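Long-range contact in Azi13 (Streptomyces sahachiroi, PDB 5HMB), which probably acts as a hotdog-fold thioesterase of the PaaI family in azinomycin biosynthesis, a pathway that builds a naphthoate by polyketide synthesis: residues 32-37 and 94-99. Numbering follows the deposited sequence.
Sequences AYWSVR and LTSTAL
W34 holds CG between its backbone N and carbonyl carbon (chi1 58°). The indole lies beside L94 and S96. L94 CD1 is anti to CA (chi2 177°) and lies over one face of the W34 indole. L94 CD1 sits 3.7 Å from the centroid of the W34 six-membered ring, a CH-pi contact. V36 CG2 touches L94 CD1 at 3.8 Å. At the indole edge, W34 NE1 donates to S96 OG at 2.9 Å, with the oxygen somewhat out of the ring plane. S96 OG is also hydrogen-bonded to T114 OG1 on strand 107-115, so this buried hydroxyl links three strands. Y33 and T95 lie side by side on the other face of the sheet. T95 OG1 lies at the edge of the Y33 ring, 3.2 Å from Y33 CD1, and R93 makes a cation-pi contact with the ring.

The backbones are antiparallel. A32 with S96 and W34 with L94 are hydrogen-bonded pairs, each with two N-H...O bonds; S96 N to A32 O is 2.8 Å. Y33 with T95 is the non-hydrogen-bonded pair between them.

The contact joins strands 29-35 and 93-100 of the hotdog sheet. Strand 21-26 pairs with the former and strand 107-115 with the latter. W34 and S96 pack against the long central helix 49-68, W34 on V51 and both on V55.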
ATOM      1  N   ALA A  32      -2.626   9.557 -20.710  1.00 39.52           N
ATOM      2  CA  ALA A  32      -3.820  10.385 -20.783  1.00 46.45           C
ATOM      3  C   ALA A  32      -3.532  11.770 -20.228  1.00 55.70           C
ATOM      4  O   ALA A  32      -2.741  11.925 -19.293  1.00 53.58           O
ATOM      5  CB  ALA A  32      -4.995   9.763 -20.022  1.00 44.36           C
ATOM      6  N   TYR A  33      -4.184  12.768 -20.816  1.00 54.26           N
ATOM      7  CA  TYR A  33      -4.108  14.145 -20.363  1.00 53.66           C
ATOM      8  C   TYR A  33      -5.417  14.501 -19.685  1.00 54.38           C
ATOM      9  O   TYR A  33      -6.472  13.956 -20.021  1.00 59.39           O
ATOM     10  CB  TYR A  33      -3.857  15.114 -21.528  1.00 59.37           C
ATOM     11  CG  TYR A  33      -2.623  14.806 -22.343  1.00 62.54           C
ATOM     12  CD1 TYR A  33      -1.354  15.062 -21.838  1.00 65.09           C
ATOM     13  CD2 TYR A  33      -2.723  14.266 -23.622  1.00 69.16           C
ATOM     14  CE1 TYR A  33      -0.211  14.788 -22.576  1.00 61.70           C
ATOM     15  CE2 TYR A  33      -1.585  13.988 -24.373  1.00 65.09           C
ATOM     16  CZ  TYR A  33      -0.334  14.252 -23.842  1.00 74.79           C
ATOM     17  OH  TYR A  33       0.800  13.984 -24.570  1.00 72.28           O
ATOM     18  N   TRP A  34      -5.343  15.424 -18.737  1.00 43.58           N
ATOM     19  CA  TRP A  34      -6.521  15.912 -18.031  1.00 47.57           C
ATOM     20  C   TRP A  34      -6.119  17.165 -17.262  1.00 52.16           C
ATOM     21  O   TRP A  34      -4.944  17.541 -17.218  1.00 53.30           O
ATOM     22  CB  TRP A  34      -7.095  14.846 -17.101  1.00 48.83           C
ATOM     23  CG  TRP A  34      -6.120  14.337 -16.077  1.00 45.26           C
ATOM     24  CD1 TRP A  34      -4.991  13.595 -16.306  1.00 40.14           C
ATOM     25  CD2 TRP A  34      -6.203  14.513 -14.653  1.00 38.17           C
ATOM     26  NE1 TRP A  34      -4.370  13.304 -15.109  1.00 40.41           N
ATOM     27  CE2 TRP A  34      -5.091  13.862 -14.085  1.00 39.58           C
ATOM     28  CE3 TRP A  34      -7.116  15.154 -13.806  1.00 44.30           C
ATOM     29  CZ2 TRP A  34      -4.871  13.826 -12.711  1.00 36.80           C
ATOM     30  CZ3 TRP A  34      -6.898  15.115 -12.446  1.00 46.17           C
ATOM     31  CH2 TRP A  34      -5.785  14.449 -11.911  1.00 45.61           C
ATOM     32  N   SER A  35      -7.107  17.800 -16.643  1.00 51.99           N
ATOM     33  CA  SER A  35      -6.894  19.062 -15.961  1.00 57.43           C
ATOM     34  C   SER A  35      -7.700  19.105 -14.675  1.00 56.46           C
ATOM     35  O   SER A  35      -8.770  18.504 -14.581  1.00 53.09           O
ATOM     36  CB  SER A  35      -7.291  20.244 -16.839  1.00 59.02           C
ATOM     37  OG  SER A  35      -7.271  21.434 -16.068  1.00 81.25           O
ATOM     38  N   VAL A  36      -7.168  19.820 -13.682  1.00 47.43           N
ATOM     39  CA  VAL A  36      -7.931  20.112 -12.477  1.00 53.77           C
ATOM     40  C   VAL A  36      -9.088  21.040 -12.830  1.00 63.64           C
ATOM     41  O   VAL A  36      -8.936  21.974 -13.629  1.00 64.90           O
ATOM     42  CB  VAL A  36      -7.023  20.739 -11.406  1.00 51.58           C
ATOM     43  CG1 VAL A  36      -7.723  20.757 -10.074  1.00 43.98           C
ATOM     44  CG2 VAL A  36      -5.698  19.984 -11.316  1.00 56.76           C
ATOM     45  N   ARG A  37     -10.255  20.784 -12.247  1.00 58.68           N
ATOM     46  CA  ARG A  37     -11.447  21.570 -12.528  1.00 54.73           C
ATOM     47  C   ARG A  37     -12.117  21.938 -11.221  1.00 64.25           C
ATOM     48  O   ARG A  37     -11.878  21.316 -10.183  1.00 67.88           O
ATOM     49  CB  ARG A  37     -12.459  20.811 -13.411  1.00 56.50           C
ATOM     50  CG  ARG A  37     -11.977  20.447 -14.790  1.00 51.98           C
ATOM     51  CD  ARG A  37     -13.135  19.887 -15.640  1.00 61.68           C
ATOM     52  NE  ARG A  37     -14.068  19.075 -14.853  1.00 67.18           N
ATOM     53  CZ  ARG A  37     -14.241  17.763 -15.006  1.00 64.88           C
ATOM     54  NH1 ARG A  37     -13.554  17.102 -15.924  1.00 63.17           N
ATOM     55  NH2 ARG A  37     -15.112  17.111 -14.247  1.00 65.42           N
ATOM     56  N   LEU A  94      -2.308  18.056 -16.688  1.00 56.06           N
ATOM     57  CA  LEU A  94      -1.634  16.915 -16.090  1.00 49.69           C
ATOM     58  C   LEU A  94      -1.537  15.777 -17.106  1.00 53.85           C
ATOM     59  O   LEU A  94      -2.431  15.589 -17.934  1.00 53.02           O
ATOM     60  CB  LEU A  94      -2.393  16.473 -14.834  1.00 41.17           C
ATOM     61  CG  LEU A  94      -2.738  17.649 -13.918  1.00 54.58           C
ATOM     62  CD1 LEU A  94      -3.561  17.199 -12.722  1.00 45.25           C
ATOM     63  CD2 LEU A  94      -1.455  18.368 -13.480  1.00 44.00           C
ATOM     64  N   THR A  95      -0.429  15.035 -17.051  1.00 47.44           N
ATOM     65  CA  THR A  95      -0.192  13.880 -17.911  1.00 47.73           C
ATOM     66  C   THR A  95       0.022  12.644 -17.047  1.00 50.79           C
ATOM     67  O   THR A  95       0.967  12.604 -16.249  1.00 50.81           O
ATOM     68  CB  THR A  95       1.034  14.097 -18.801  1.00 49.85           C
ATOM     69  OG1 THR A  95       0.861  15.283 -19.582  1.00 52.22           O
ATOM     70  CG2 THR A  95       1.227  12.909 -19.725  1.00 49.10           C
ATOM     71  N   SER A  96      -0.821  11.625 -17.225  1.00 41.92           N
ATOM     72  CA  SER A  96      -0.726  10.387 -16.453  1.00 42.45           C
ATOM     73  C   SER A  96      -0.260   9.239 -17.332  1.00 45.48           C
ATOM     74  O   SER A  96      -0.897   8.924 -18.346  1.00 46.96           O
ATOM     75  CB  SER A  96      -2.060  10.044 -15.803  1.00 41.57           C
ATOM     76  OG  SER A  96      -2.443  11.099 -14.940  1.00 42.29           O
ATOM     77  N   THR A  97       0.819   8.583 -16.917  1.00 45.16           N
ATOM     78  CA  THR A  97       1.446   7.529 -17.706  1.00 42.41           C
ATOM     79  C   THR A  97       1.505   6.249 -16.891  1.00 49.86           C
ATOM     80  O   THR A  97       2.092   6.228 -15.802  1.00 47.68           O
ATOM     81  CB  THR A  97       2.845   7.955 -18.137  1.00 46.33           C
ATOM     82  OG1 THR A  97       2.732   9.162 -18.897  1.00 48.92           O
ATOM     83  CG2 THR A  97       3.503   6.874 -18.963  1.00 45.90           C
ATOM     84  N   ALA A  98       0.895   5.191 -17.416  1.00 39.16           N
ATOM     85  CA  ALA A  98       0.908   3.878 -16.795  1.00 33.89           C
ATOM     86  C   ALA A  98       1.995   3.027 -17.429  1.00 45.27           C
ATOM     87  O   ALA A  98       2.016   2.849 -18.656  1.00 46.73           O
ATOM     88  CB  ALA A  98      -0.457   3.199 -16.951  1.00 47.99           C
ATOM     89  N   LEU A  99       2.886   2.492 -16.596  1.00 39.18           N
ATOM     90  CA  LEU A  99       3.924   1.603 -17.087  1.00 38.04           C
ATOM     91  C   LEU A  99       3.834   0.252 -16.406  1.00 45.34           C
ATOM     92  O   LEU A  99       3.477   0.167 -15.226  1.00 43.27           O
ATOM     93  CB  LEU A  99       5.320   2.178 -16.860  1.00 45.78           C
ATOM     94  CG  LEU A  99       5.578   3.455 -17.648  1.00 58.31           C
ATOM     95  CD1 LEU A  99       6.965   4.015 -17.310  1.00 53.14           C
ATOM     96  CD2 LEU A  99       5.419   3.164 -19.140  1.00 56.37           C
TER